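Local structure of purine nucleoside phosphorylase (6AWE) at the 2-fluoro-6-{[2-(pyridin-2-yl)ethyl]amino}benzonitrile site. The protein catalyses the reversible phosphorolysis of purine nucleosides such as inosine and guanosine to the free base and ribose 1-phosphate. Residues are numbered along the deposited sequence; one frame, centred on the assembly and turned at random. Chains: chain A/B, Purine nucleoside phosphorylase.

The 2-fluoro-6-{[2-(pyridin-2-yl)ethyl]amino}benzonitrile site. Residues chain A 118-120, 197, 202-203, 219-221, 244-245, 247, 250, 255-257; chain B 163, 165. With C0J (2-fluoro-6-{[2-(pyridin-2-yl)ethyl]amino}benzonitrile), chain C.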
loop_
_atom_site.group_PDB
_atom_site.type_symbol
_atom_site.label_atom_id
_atom_site.label_comp_id
_atom_site.label_asym_id
_atom_site.label_seq_id
_atom_site.Cartn_x
_atom_site.Cartn_y
_atom_site.Cartn_z
ATOM N N LEU A 118 8.391 20.410 -1.440
ATOM C CA LEU A 118 7.708 20.785 -2.674
ATOM C C LEU A 118 6.549 19.832 -2.935
ATOM O O LEU A 118 6.694 18.611 -2.767
ATOM C CB LEU A 118 8.676 20.763 -3.852
ATOM C CG LEU A 118 9.626 21.959 -4.177
ATOM C CD1 LEU A 118 8.820 23.060 -4.869
ATOM C CD2 LEU A 118 10.273 22.513 -2.975
ATOM N N ALA A 119 5.417 20.375 -3.402
ATOM C CA ALA A 119 4.196 19.594 -3.535
ATOM C C ALA A 119 3.358 20.069 -4.712
ATOM O O ALA A 119 3.471 21.220 -5.165
ATOM C CB ALA A 119 3.339 19.647 -2.257
ATOM N N GLY A 120 2.489 19.174 -5.181
ATOM C CA GLY A 120 1.473 19.541 -6.178
ATOM C C GLY A 120 0.191 20.049 -5.536
ATOM O O GLY A 120 -0.242 19.543 -4.506
ATOM N N ASN A 197 1.844 10.553 -1.438
ATOM C CA ASN A 197 2.054 9.649 -2.577
ATOM C C ASN A 197 3.460 9.077 -2.444
ATOM O O ASN A 197 4.438 9.829 -2.521
ATOM C CB ASN A 197 1.908 10.458 -3.881
ATOM C CG ASN A 197 2.441 9.747 -5.095
ATOM O OD1 ASN A 197 2.404 8.527 -5.195
ATOM N ND2 ASN A 197 2.984 10.533 -6.037
ATOM N N TYR A 202 5.204 11.225 -10.335
ATOM C CA TYR A 202 4.204 12.225 -9.995
ATOM C C TYR A 202 2.838 11.513 -10.044
ATOM O O TYR A 202 2.627 10.605 -10.857
ATOM C CB TYR A 202 4.274 13.408 -10.975
ATOM C CG TYR A 202 5.562 14.239 -10.887
ATOM C CD1 TYR A 202 5.815 15.025 -9.780
ATOM C CD2 TYR A 202 6.535 14.194 -11.880
ATOM C CE1 TYR A 202 6.987 15.761 -9.664
ATOM C CE2 TYR A 202 7.725 14.954 -11.765
ATOM C CZ TYR A 202 7.932 15.694 -10.668
ATOM O OH TYR A 202 9.112 16.393 -10.549
ATOM N N GLU A 203 1.868 11.944 -9.229
ATOM C CA GLU A 203 0.577 11.264 -9.349
ATOM C C GLU A 203 -0.074 11.541 -10.725
ATOM O O GLU A 203 0.161 12.579 -11.370
ATOM C CB GLU A 203 -0.321 11.651 -8.159
ATOM C CG GLU A 203 -1.216 12.872 -8.380
ATOM C CD GLU A 203 -0.495 14.217 -8.235
ATOM O OE1 GLU A 203 0.755 14.267 -7.937
ATOM O OE2 GLU A 203 -1.206 15.266 -8.438
ATOM N N VAL A 219 -0.397 17.360 -2.617
ATOM C CA VAL A 219 0.161 15.988 -2.726
ATOM C C VAL A 219 1.687 16.050 -2.856
ATOM O O VAL A 219 2.248 16.866 -3.602
ATOM C CB VAL A 219 -0.467 15.204 -3.911
ATOM C CG1 VAL A 219 -0.258 15.943 -5.235
ATOM C CG2 VAL A 219 0.117 13.790 -4.009
ATOM N N GLY A 220 2.381 15.178 -2.105
ATOM C CA GLY A 220 3.823 15.077 -2.223
ATOM C C GLY A 220 4.345 13.711 -1.817
ATOM O O GLY A 220 3.567 12.851 -1.384
ATOM N N MET A 221 5.712 13.573 -1.857
ATOM C CA MET A 221 6.398 12.269 -1.727
ATOM C C MET A 221 7.285 12.170 -0.490
ATOM O O MET A 221 8.198 11.330 -0.456
ATOM C CB MET A 221 7.234 11.948 -2.976
ATOM C CG MET A 221 6.497 12.087 -4.224
ATOM S SD MET A 221 7.651 11.767 -5.655
ATOM C CE MET A 221 6.622 12.406 -6.975
ATOM N N ALA A 244 4.323 23.686 -6.451
ATOM C CA ALA A 244 4.995 23.771 -7.756
ATOM C C ALA A 244 4.035 24.126 -8.898
ATOM O O ALA A 244 4.428 24.792 -9.858
ATOM C CB ALA A 244 5.666 22.428 -8.063
ATOM N N ASN A 245 2.790 23.648 -8.809
ATOM C CA ASN A 245 1.812 23.660 -9.890
ATOM C C ASN A 245 0.458 23.286 -9.303
ATOM O O ASN A 245 0.380 22.796 -8.173
ATOM C CB ASN A 245 2.208 22.682 -10.982
ATOM C CG ASN A 245 2.056 21.227 -10.550
ATOM O OD1 ASN A 245 2.596 20.816 -9.529
ATOM N ND2 ASN A 245 1.278 20.453 -11.300
ATOM N N SER A 247 -2.162 20.553 -10.099
ATOM C CA SER A 247 -2.325 19.295 -10.825
ATOM C C SER A 247 -3.672 19.196 -11.519
ATOM O O SER A 247 -3.767 18.593 -12.591
ATOM C CB SER A 247 -2.177 18.104 -9.866
ATOM O OG SER A 247 -0.905 18.055 -9.257
ATOM N N ASP A 250 -3.669 21.493 -14.563
ATOM C CA ASP A 250 -2.795 20.945 -15.603
ATOM C C ASP A 250 -3.451 19.732 -16.286
ATOM O O ASP A 250 -3.276 19.548 -17.502
ATOM C CB ASP A 250 -1.411 20.560 -15.021
ATOM C CG ASP A 250 -0.552 21.769 -14.593
ATOM O OD1 ASP A 250 -0.862 22.918 -14.975
ATOM O OD2 ASP A 250 0.489 21.551 -13.934
ATOM N N VAL A 255 -1.241 19.792 -19.609
ATOM C CA VAL A 255 0.089 20.366 -19.401
ATOM C C VAL A 255 0.940 19.379 -18.594
ATOM O O VAL A 255 0.488 18.830 -17.582
ATOM C CB VAL A 255 -0.016 21.726 -18.674
ATOM C CG1 VAL A 255 1.328 22.176 -18.053
ATOM C CG2 VAL A 255 -0.488 22.770 -19.647
ATOM N N SER A 256 2.192 19.189 -19.018
ATOM C CA SER A 256 3.099 18.246 -18.364
ATOM C C SER A 256 3.875 18.904 -17.224
ATOM O O SER A 256 3.816 20.123 -16.997
ATOM C CB SER A 256 4.109 17.710 -19.349
ATOM O OG SER A 256 4.951 18.781 -19.712
ATOM N N ILE A 257 4.646 18.084 -16.493
ATOM C CA ILE A 257 5.490 18.571 -15.405
ATOM C C ILE A 257 6.792 17.789 -15.423
ATOM O O ILE A 257 6.864 16.681 -15.949
ATOM C CB ILE A 257 4.839 18.461 -14.024
ATOM C CG1 ILE A 257 5.670 19.284 -13.013
ATOM C CG2 ILE A 257 4.694 16.961 -13.584
ATOM C CD1 ILE A 257 5.108 19.328 -11.642
ATOM N N ASP B 163 6.691 11.730 -15.341
ATOM C CA ASP B 163 5.345 12.246 -15.584
ATOM C C ASP B 163 4.597 11.203 -16.414
ATOM O O ASP B 163 5.058 10.849 -17.506
ATOM C CB ASP B 163 5.463 13.581 -16.360
ATOM C CG ASP B 163 4.120 14.208 -16.744
ATOM O OD1 ASP B 163 3.108 13.665 -16.351
ATOM O OD2 ASP B 163 4.097 15.284 -17.411
ATOM N N SER B 165 1.377 11.586 -17.493
ATOM C CA SER B 165 0.243 12.239 -18.149
ATOM C C SER B 165 -0.041 11.645 -19.516
ATOM O O SER B 165 -1.205 11.572 -19.939
ATOM C CB SER B 165 0.512 13.736 -18.329
ATOM O OG SER B 165 0.627 14.353 -17.084
HETATM C C12 C0J C . 4.088 16.086 -6.672
HETATM C C13 C0J C . 3.575 14.669 -6.316
HETATM C C11 C0J C . 1.090 18.035 -13.780
HETATM C C10 C0J C . 1.339 17.104 -14.680
HETATM C C9 C0J C . 1.540 15.673 -14.256
HETATM C C8 C0J C . 1.477 15.368 -13.000
HETATM C C7 C0J C . 1.205 16.450 -11.961
HETATM C C4 C0J C . 3.592 16.844 -7.663
HETATM C C5 C0J C . 2.115 17.012 -9.732
HETATM C C6 C0J C . 1.168 16.063 -10.480
HETATM C C3 C0J C . 4.216 18.192 -7.974
HETATM C C2 C0J C . 5.290 18.606 -7.247
HETATM C C1 C0J C . 5.854 17.741 -6.140
HETATM N N2 C0J C . 3.200 13.621 -6.031
HETATM C C C0J C . 5.285 16.570 -5.905
HETATM F F C0J C . 5.811 15.805 -4.919
HETATM N N C0J C . 2.483 16.410 -8.437
HETATM N N1 C0J C . 1.029 17.702 -12.331
#
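A:Glu203 bends at chi2 (-79°), which brings its carboxylate back to the linker of 2-fluoro-6-{[2-(pyridin-2-yl)ethyl]amino}benzonitrile (C0J). A:Asn245 holds CG in the crowded position between backbone N and carbonyl carbon (chi1 71°), so its amide reaches the pyridine. A:Asn197 has CG anti to the backbone N and points its amide at the nitrile. The ligand C0J is nearly buried; it is partly occupied and modelled in two conformers. Its amine N donates to the syn lone pair of A:Glu203 OE1 at 2.8 Å. The other oxygen, OE2, takes a hydrogen bond from A:Ser247 OG on its own syn side, 2.9 Å away; together the two bonds help fix the carboxylate's rotation. A:Asn197 ND2 gives a nearly straight hydrogen bond to nitrile N2 of C0J (3.1 Å), with the acceptor in the amide plane. A:Asn245 ND2 makes a weak, bent bond to pyridine N1. The same ND2 donates a hydrogen bond to A:Asp250 OD2 at 3.0 Å from above the carboxylate plane, and this steadies the amide. The fluorobenzonitrile ring lies against the backbone of A:Ala119 and A:Gly120. A:Tyr202 turns its edge toward that ring, planes 72° apart. A:Ile257 lays CG2 over the pyridine face, 3.5 Å from C9 of C0J. Its backbone N donates a hydrogen bond to B:Asp163 OD2 across the subunit boundary. B:Asp163 OD1 accepts from both N and OG of B:Ser165, which helps hold the acid close to C9 of the pyridine. A:Glu203 and A:Asn245 are the family's usual base-recognising residues. C0J probably occupies the base region and reaches toward the neighbouring subunit. In the enzyme this pocket holds the purine nucleoside for phosphorolysis.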